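Local coordinates for succinylglutamate desuccinylase (Vibrio cholerae, PDB 2G9D), which probably hydrolyses N-succinylglutamate to succinate and glutamate with the help of one zinc ion, the last step of arginine breakdown by the AST pathway, at residues V281-E291 against M302-P313. Numbering follows the deposited sequence.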
loop_
_atom_site.group_PDB
_atom_site.type_symbol
_atom_site.label_atom_id
_atom_site.label_comp_id
_atom_site.label_asym_id
_atom_site.label_seq_id
_atom_site.Cartn_x
_atom_site.Cartn_y
_atom_site.Cartn_z
ATOM N N VAL A 281 -12.490 -14.778 -11.697
ATOM C CA VAL A 281 -12.912 -13.393 -11.895
ATOM C C VAL A 281 -11.789 -12.433 -11.495
ATOM O O VAL A 281 -11.430 -12.308 -10.316
ATOM C CB VAL A 281 -14.203 -13.073 -11.074
ATOM C CG1 VAL A 281 -13.961 -13.313 -9.590
ATOM C CG2 VAL A 281 -14.635 -11.637 -11.307
ATOM N N GLU A 282 -11.232 -11.767 -12.500
ATOM C CA GLU A 282 -10.146 -10.826 -12.310
ATOM C C GLU A 282 -10.687 -9.482 -11.863
ATOM O O GLU A 282 -11.857 -9.181 -12.074
ATOM C CB GLU A 282 -9.403 -10.646 -13.626
ATOM C CG GLU A 282 -8.850 -11.924 -14.188
ATOM C CD GLU A 282 -8.306 -11.744 -15.585
ATOM O OE1 GLU A 282 -7.553 -10.776 -15.808
ATOM O OE2 GLU A 282 -8.626 -12.572 -16.463
ATOM N N ASN A 283 -9.832 -8.675 -11.243
ATOM C CA ASN A 283 -10.236 -7.343 -10.816
ATOM C C ASN A 283 -10.523 -6.525 -12.069
ATOM O O ASN A 283 -9.971 -6.797 -13.133
ATOM C CB ASN A 283 -9.116 -6.646 -10.058
ATOM C CG ASN A 283 -8.836 -7.272 -8.729
ATOM O OD1 ASN A 283 -9.740 -7.413 -7.897
ATOM N ND2 ASN A 283 -7.571 -7.644 -8.502
ATOM N N PHE A 284 -11.377 -5.518 -11.934
ATOM C CA PHE A 284 -11.712 -4.636 -13.048
ATOM C C PHE A 284 -12.501 -5.306 -14.174
ATOM O O PHE A 284 -12.443 -4.877 -15.340
ATOM C CB PHE A 284 -10.434 -3.989 -13.601
ATOM C CG PHE A 284 -9.647 -3.229 -12.566
ATOM C CD1 PHE A 284 -8.770 -3.891 -11.712
ATOM C CD2 PHE A 284 -9.809 -1.858 -12.421
ATOM C CE1 PHE A 284 -8.071 -3.208 -10.733
ATOM C CE2 PHE A 284 -9.112 -1.167 -11.440
ATOM C CZ PHE A 284 -8.240 -1.847 -10.595
ATOM N N THR A 285 -13.239 -6.355 -13.816
ATOM C CA THR A 285 -14.068 -7.076 -14.776
ATOM C C THR A 285 -15.324 -6.244 -15.050
ATOM O O THR A 285 -16.305 -6.294 -14.303
ATOM C CB THR A 285 -14.461 -8.464 -14.226
ATOM O OG1 THR A 285 -13.278 -9.247 -14.046
ATOM C CG2 THR A 285 -15.397 -9.179 -15.186
ATOM N N ALA A 286 -15.269 -5.472 -16.129
ATOM C CA ALA A 286 -16.360 -4.594 -16.526
ATOM C C ALA A 286 -17.661 -5.306 -16.873
ATOM O O ALA A 286 -17.672 -6.457 -17.301
ATOM C CB ALA A 286 -15.921 -3.729 -17.701
ATOM N N PHE A 287 -18.764 -4.598 -16.684
ATOM C CA PHE A 287 -20.069 -5.141 -16.985
ATOM C C PHE A 287 -20.864 -4.083 -17.743
ATOM O O PHE A 287 -20.679 -2.884 -17.534
ATOM C CB PHE A 287 -20.792 -5.516 -15.694
ATOM C CG PHE A 287 -20.088 -6.567 -14.872
ATOM C CD1 PHE A 287 -19.722 -6.302 -13.557
ATOM C CD2 PHE A 287 -19.833 -7.830 -15.390
ATOM C CE1 PHE A 287 -19.121 -7.276 -12.771
ATOM C CE2 PHE A 287 -19.232 -8.811 -14.607
ATOM C CZ PHE A 287 -18.877 -8.531 -13.297
HETATM N N MSE A 288 -21.747 -4.533 -18.628
HETATM C CA MSE A 288 -22.569 -3.630 -19.423
HETATM C C MSE A 288 -23.893 -3.337 -18.742
HETATM O O MSE A 288 -24.212 -3.901 -17.690
HETATM C CB MSE A 288 -22.836 -4.239 -20.811
HETATM C CG MSE A 288 -23.579 -5.587 -20.800
HETATM SE SE MSE A 288 -23.951 -6.358 -22.580
HETATM C CE MSE A 288 -25.766 -5.719 -22.772
ATOM N N HIS A 289 -24.655 -2.438 -19.357
ATOM C CA HIS A 289 -25.974 -2.067 -18.869
ATOM C C HIS A 289 -26.916 -3.179 -19.360
ATOM O O HIS A 289 -27.454 -3.116 -20.475
ATOM C CB HIS A 289 -26.387 -0.708 -19.459
ATOM C CG HIS A 289 -26.903 0.274 -18.449
ATOM N ND1 HIS A 289 -28.097 0.101 -17.777
ATOM C CD2 HIS A 289 -26.379 1.433 -17.984
ATOM C CE1 HIS A 289 -28.282 1.109 -16.943
ATOM N NE2 HIS A 289 -27.253 1.932 -17.048
ATOM N N GLY A 290 -27.077 -4.212 -18.535
ATOM C CA GLY A 290 -27.943 -5.324 -18.883
ATOM C C GLY A 290 -27.609 -6.597 -18.125
ATOM O O GLY A 290 -28.476 -7.447 -17.913
ATOM N N GLU A 291 -26.356 -6.722 -17.701
ATOM C CA GLU A 291 -25.908 -7.909 -16.981
ATOM C C GLU A 291 -25.848 -7.749 -15.474
ATOM O O GLU A 291 -25.542 -6.675 -14.955
ATOM C CB GLU A 291 -24.530 -8.337 -17.493
ATOM C CG GLU A 291 -23.869 -9.489 -16.726
ATOM C CD GLU A 291 -24.661 -10.791 -16.780
ATOM O OE1 GLU A 291 -24.106 -11.845 -16.389
ATOM O OE2 GLU A 291 -25.836 -10.757 -17.204
HETATM N N MSE A 302 -26.525 -5.574 -10.545
HETATM C CA MSE A 302 -26.064 -5.383 -11.934
HETATM C C MSE A 302 -25.233 -4.098 -12.077
HETATM O O MSE A 302 -25.183 -3.263 -11.171
HETATM C CB MSE A 302 -27.242 -5.334 -12.930
HETATM C CG MSE A 302 -27.432 -3.969 -13.637
HETATM SE SE MSE A 302 -27.053 -3.846 -15.586
HETATM C CE MSE A 302 -28.891 -3.682 -16.159
ATOM N N ALA A 303 -24.591 -3.951 -13.234
ATOM C CA ALA A 303 -23.748 -2.798 -13.534
ATOM C C ALA A 303 -24.519 -1.503 -13.774
ATOM O O ALA A 303 -24.951 -1.221 -14.893
ATOM C CB ALA A 303 -22.883 -3.104 -14.743
ATOM N N LYS A 304 -24.686 -0.718 -12.718
ATOM C CA LYS A 304 -25.383 0.556 -12.820
ATOM C C LYS A 304 -24.989 1.290 -14.122
ATOM O O LYS A 304 -25.842 1.871 -14.795
ATOM C CB LYS A 304 -25.052 1.409 -11.585
ATOM C CG LYS A 304 -25.480 2.866 -11.658
ATOM C CD LYS A 304 -25.086 3.630 -10.387
ATOM C CE LYS A 304 -23.570 3.672 -10.160
ATOM N NZ LYS A 304 -22.848 4.387 -11.247
ATOM N N ASN A 305 -23.705 1.236 -14.481
ATOM C CA ASN A 305 -23.204 1.912 -15.683
ATOM C C ASN A 305 -22.738 0.958 -16.777
ATOM O O ASN A 305 -22.805 -0.256 -16.628
ATOM C CB ASN A 305 -22.043 2.848 -15.319
ATOM C CG ASN A 305 -22.443 3.927 -14.317
ATOM O OD1 ASN A 305 -21.677 4.852 -14.048
ATOM N ND2 ASN A 305 -23.644 3.809 -13.759
ATOM N N GLU A 306 -22.273 1.513 -17.889
ATOM C CA GLU A 306 -21.787 0.685 -18.989
ATOM C C GLU A 306 -20.284 0.551 -18.884
ATOM O O GLU A 306 -19.529 1.300 -19.507
ATOM C CB GLU A 306 -22.170 1.280 -20.350
ATOM C CG GLU A 306 -23.494 0.762 -20.885
ATOM C CD GLU A 306 -24.213 1.776 -21.743
ATOM O OE1 GLU A 306 -23.668 2.147 -22.803
ATOM O OE2 GLU A 306 -25.324 2.207 -21.356
ATOM N N GLY A 307 -19.861 -0.421 -18.085
ATOM C CA GLY A 307 -18.447 -0.652 -17.887
ATOM C C GLY A 307 -18.106 -0.704 -16.406
ATOM O O GLY A 307 -16.967 -0.978 -16.029
ATOM N N GLU A 308 -19.097 -0.441 -15.563
ATOM C CA GLU A 308 -18.881 -0.473 -14.127
ATOM C C GLU A 308 -18.149 -1.765 -13.783
ATOM O O GLU A 308 -18.756 -2.834 -13.681
ATOM C CB GLU A 308 -20.217 -0.407 -13.395
ATOM C CG GLU A 308 -20.066 -0.128 -11.924
ATOM C CD GLU A 308 -21.390 0.132 -11.249
ATOM O OE1 GLU A 308 -22.261 -0.761 -11.306
ATOM O OE2 GLU A 308 -21.557 1.226 -10.661
ATOM N N ALA A 309 -16.834 -1.651 -13.623
ATOM C CA ALA A 309 -15.971 -2.786 -13.312
ATOM C C ALA A 309 -15.970 -3.078 -11.814
ATOM O O ALA A 309 -16.191 -2.185 -11.000
ATOM C CB ALA A 309 -14.555 -2.500 -13.804
ATOM N N ILE A 310 -15.702 -4.329 -11.460
ATOM C CA ILE A 310 -15.704 -4.754 -10.065
ATOM C C ILE A 310 -14.295 -5.003 -9.545
ATOM O O ILE A 310 -13.393 -5.347 -10.310
ATOM C CB ILE A 310 -16.539 -6.033 -9.908
ATOM C CG1 ILE A 310 -16.635 -6.421 -8.438
ATOM C CG2 ILE A 310 -15.927 -7.150 -10.735
ATOM C CD1 ILE A 310 -17.724 -7.431 -8.163
ATOM N N VAL A 311 -14.110 -4.835 -8.241
ATOM C CA VAL A 311 -12.801 -5.023 -7.640
ATOM C C VAL A 311 -12.948 -5.650 -6.259
ATOM O O VAL A 311 -13.991 -5.515 -5.623
ATOM C CB VAL A 311 -12.052 -3.663 -7.552
ATOM C CG1 VAL A 311 -10.705 -3.841 -6.905
ATOM C CG2 VAL A 311 -11.862 -3.085 -8.952
ATOM N N PHE A 312 -11.897 -6.341 -5.815
ATOM C CA PHE A 312 -11.854 -7.030 -4.516
ATOM C C PHE A 312 -12.974 -8.040 -4.303
ATOM O O PHE A 312 -13.484 -8.172 -3.190
ATOM C CB PHE A 312 -11.880 -6.033 -3.356
ATOM C CG PHE A 312 -10.571 -5.361 -3.106
ATOM C CD1 PHE A 312 -10.131 -4.333 -3.931
ATOM C CD2 PHE A 312 -9.768 -5.753 -2.044
ATOM C CE1 PHE A 312 -8.911 -3.696 -3.708
ATOM C CE2 PHE A 312 -8.538 -5.124 -1.806
ATOM C CZ PHE A 312 -8.111 -4.089 -2.645
ATOM N N PRO A 313 -13.349 -8.790 -5.357
ATOM C CA PRO A 313 -14.422 -9.784 -5.247
ATOM C C PRO A 313 -14.164 -10.787 -4.122
ATOM O O PRO A 313 -13.702 -11.904 -4.370
ATOM C CB PRO A 313 -14.411 -10.464 -6.618
ATOM C CG PRO A 313 -13.717 -9.475 -7.520
ATOM C CD PRO A 313 -12.645 -8.932 -6.644
#
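Val311 sets its CG2 methyl over one face of the Phe284 ring, 4.0 Å from the centroid and 2° off the ring normal, a CH-pi contact. With CG1 anti to the backbone N (chi1 179°), CG2 stands anti to the carbonyl carbon, on the side facing the ring. A branched valine suits this place: one methyl covers the ring, the other lies near Asn283 OD1. His163 and Phe166 meet the same ring edge-to-face, in an aromatic cluster. Phe284 N also donates to Ile310 O at 2.6 Å. Next door, Asn283 reaches across: Phe312 N donates to Asn283 OD1 at 3.2 Å, tilted out of the carbonyl plane, and Pro313, with no N-H to give, lays its CD against the same oxygen.

Farther along, Phe287 meets Ile310 obliquely, CE1 to CG2 at 3.8 Å, while its CB rests on the small methyl of Ala303. Gly307 N donates to Phe287 O at 2.7 Å; at the backbone angles of Gly307 a CB would jam against Glu306 O. At the exposed end His289 CB packs on Glu306 CG, ring and carboxylate planes 79° apart.

Apolar contacts, backbone hydrogen bonds and one from backbone to side chain thus join two mostly irregular segments of the barrel-sandwich hybrid domain. The Asn283 bond holds the backbone at Phe312, whose side chain lies about 4 Å from that of the predicted catalytic Glu219, consistent with this domain bordering the active site.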